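Side-chain contact in nucleotide-binding protein, universal stress protein UspA family (Lactobacillus plantarum, PDB 3S3T), which binds ATP and, as a member of the universal stress protein family, probably takes part in the cell's response to stress: residues Ala17-Ala20 / Ala21-Ala25. Residues are numbered along the deposited sequence; the frame is centred on the assembly and turned at random.
With ATP (adenosine-5'-triphosphate), chain I.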
loop_
_atom_site.group_PDB
_atom_site.type_symbol
_atom_site.label_atom_id
_atom_site.label_comp_id
_atom_site.label_asym_id
_atom_site.label_seq_id
_atom_site.Cartn_x
_atom_site.Cartn_y
_atom_site.Cartn_z
ATOM N N ALA A 17 -4.265 -11.735 -17.413
ATOM C CA ALA A 17 -4.962 -11.497 -16.165
ATOM C C ALA A 17 -6.081 -10.493 -16.399
ATOM O O ALA A 17 -7.160 -10.664 -15.858
ATOM C CB ALA A 17 -4.000 -10.991 -15.045
ATOM N N ALA A 18 -5.812 -9.461 -17.198
ATOM C CA ALA A 18 -6.823 -8.465 -17.550
ATOM C C ALA A 18 -7.918 -9.046 -18.419
ATOM O O ALA A 18 -9.093 -8.666 -18.292
ATOM C CB ALA A 18 -6.184 -7.267 -18.234
ATOM N N GLN A 19 -7.562 -9.955 -19.326
ATOM C CA GLN A 19 -8.583 -10.631 -20.122
ATOM C C GLN A 19 -9.477 -11.593 -19.308
ATOM O O GLN A 19 -10.672 -11.765 -19.608
ATOM C CB GLN A 19 -7.930 -11.384 -21.292
ATOM C CG GLN A 19 -8.885 -12.158 -22.152
ATOM C CD GLN A 19 -9.944 -11.321 -22.855
ATOM O OE1 GLN A 19 -9.845 -10.081 -22.956
ATOM N NE2 GLN A 19 -10.970 -12.013 -23.386
ATOM N N ALA A 20 -8.922 -12.237 -18.300
ATOM C CA ALA A 20 -9.736 -13.017 -17.371
ATOM C C ALA A 20 -10.731 -12.064 -16.586
ATOM O O ALA A 20 -11.886 -12.416 -16.305
ATOM C CB ALA A 20 -8.844 -13.741 -16.430
ATOM N N ALA A 21 -10.250 -10.867 -16.240
ATOM C CA ALA A 21 -11.103 -9.802 -15.666
ATOM C C ALA A 21 -12.255 -9.422 -16.605
ATOM O O ALA A 21 -13.390 -9.297 -16.192
ATOM C CB ALA A 21 -10.222 -8.544 -15.374
ATOM N N PHE A 22 -11.938 -9.185 -17.872
ATOM C CA PHE A 22 -12.949 -8.858 -18.836
ATOM C C PHE A 22 -13.970 -9.983 -18.926
ATOM O O PHE A 22 -15.182 -9.741 -18.930
ATOM C CB PHE A 22 -12.345 -8.573 -20.195
ATOM C CG PHE A 22 -13.361 -8.440 -21.259
ATOM C CD1 PHE A 22 -13.643 -9.511 -22.108
ATOM C CD2 PHE A 22 -14.101 -7.273 -21.371
ATOM C CE1 PHE A 22 -14.625 -9.400 -23.087
ATOM C CE2 PHE A 22 -15.099 -7.167 -22.372
ATOM C CZ PHE A 22 -15.337 -8.223 -23.223
ATOM N N THR A 23 -13.487 -11.217 -18.942
ATOM C CA THR A 23 -14.396 -12.379 -19.061
ATOM C C THR A 23 -15.402 -12.417 -17.931
ATOM O O THR A 23 -16.582 -12.680 -18.173
ATOM C CB THR A 23 -13.620 -13.684 -19.167
ATOM O OG1 THR A 23 -12.829 -13.613 -20.351
ATOM C CG2 THR A 23 -14.573 -14.918 -19.260
ATOM N N GLU A 24 -14.945 -12.110 -16.711
ATOM C CA GLU A 24 -15.839 -12.038 -15.550
ATOM C C GLU A 24 -16.738 -10.824 -15.586
ATOM O O GLU A 24 -17.912 -10.917 -15.175
ATOM C CB GLU A 24 -15.067 -12.097 -14.246
ATOM C CG GLU A 24 -15.924 -12.122 -12.990
ATOM C CD GLU A 24 -16.939 -13.241 -12.975
ATOM O OE1 GLU A 24 -17.947 -13.086 -12.268
ATOM O OE2 GLU A 24 -16.741 -14.253 -13.692
ATOM N N ALA A 25 -16.236 -9.695 -16.099
ATOM C CA ALA A 25 -17.067 -8.495 -16.254
ATOM C C ALA A 25 -18.257 -8.778 -17.168
ATOM O O ALA A 25 -19.372 -8.342 -16.891
ATOM C CB ALA A 25 -16.234 -7.280 -16.779
HETATM P PG ATP I . 2.758 -2.957 -11.848
HETATM O O1G ATP I . 2.321 -2.093 -13.008
HETATM O O2G ATP I . 4.206 -3.333 -11.933
HETATM O O3G ATP I . 2.452 -2.416 -10.457
HETATM P PB ATP I . 1.267 -5.142 -13.116
HETATM O O1B ATP I . 1.538 -6.613 -12.983
HETATM O O2B ATP I . 1.512 -4.494 -14.436
HETATM O O3B ATP I . 2.060 -4.409 -11.938
HETATM P PA ATP I . -1.250 -3.714 -12.849
HETATM O O1A ATP I . -0.704 -2.672 -13.775
HETATM O O2A ATP I . -1.694 -3.220 -11.533
HETATM O O3A ATP I . -0.266 -4.941 -12.627
HETATM O "O5'" ATP I . -2.517 -4.386 -13.648
HETATM C "C5'" ATP I . -3.612 -4.905 -12.894
HETATM C "C4'" ATP I . -4.921 -4.704 -13.662
HETATM O "O4'" ATP I . -5.014 -3.300 -13.869
HETATM C "C3'" ATP I . -4.932 -5.318 -15.052
HETATM O "O3'" ATP I . -5.290 -6.691 -15.046
HETATM C "C2'" ATP I . -5.914 -4.390 -15.724
HETATM O "O2'" ATP I . -7.213 -4.805 -15.326
HETATM C "C1'" ATP I . -5.599 -3.023 -15.132
HETATM N N9 ATP I . -4.688 -2.256 -15.979
HETATM C C8 ATP I . -3.321 -2.210 -15.902
HETATM N N7 ATP I . -2.812 -1.415 -16.871
HETATM C C5 ATP I . -3.862 -0.957 -17.562
HETATM C C6 ATP I . -4.026 -0.095 -18.726
HETATM N N6 ATP I . -2.923 0.428 -19.301
HETATM N N1 ATP I . -5.303 0.161 -19.181
HETATM C C2 ATP I . -6.361 -0.390 -18.565
HETATM N N3 ATP I . -6.295 -1.227 -17.519
HETATM C C4 ATP I . -5.085 -1.517 -16.992
#
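Ala20, Ala21 and Gln19, with its neighbours Phe22 and Thr23, meet within helix 16-32, the crossover helix of a beta-alpha-beta unit that joins parallel strands 7-11 and 35-43 in this universal stress protein fold. The Gln19 side chain starts out anti to its own N (chi1 178°), then bends at chi2, and this brings its amide alongside the Phe22 ring, the two side chains pointing the same way. Amide and ring planes lie 31° apart, and NE2 of Gln19 approaches CD1 of Phe22 obliquely at 3.9 Å. Arg74 on helix 53-78 ties the pair together from outside: it donates to Gln19 OE1 and makes a cation-pi contact with Phe22, whose ring also packs on Val10, Phe77 and Val78. Shortening Gln19 to an alanine is likely to leave Arg74 without this acceptor and to take away the amide that lies beside CD1 of Phe22.

The backbone bonds are those of a regular helix: Ala21 N binds Ala17 O, and Phe22 N binds Ala18 O. Glu24 N reaches Ala20 O at 3.1 Å. The small CB of Ala21 sits 3.1 Å from Ala18 O. The Ala18 methyl faces the nucleotide, its CB 3.4 Å from ATP O3', so the helix contributes to the ribose side of the pocket.

Thr23 turns its hydroxyl back along the helix, OG1 lying beside its own N and anti to its carbonyl carbon (chi1 -62°). Gln19 O is thus gripped twice by one residue: Thr23 N and Thr23 OG1 each donate to it at 2.9 Å, from opposite faces of the carbonyl plane.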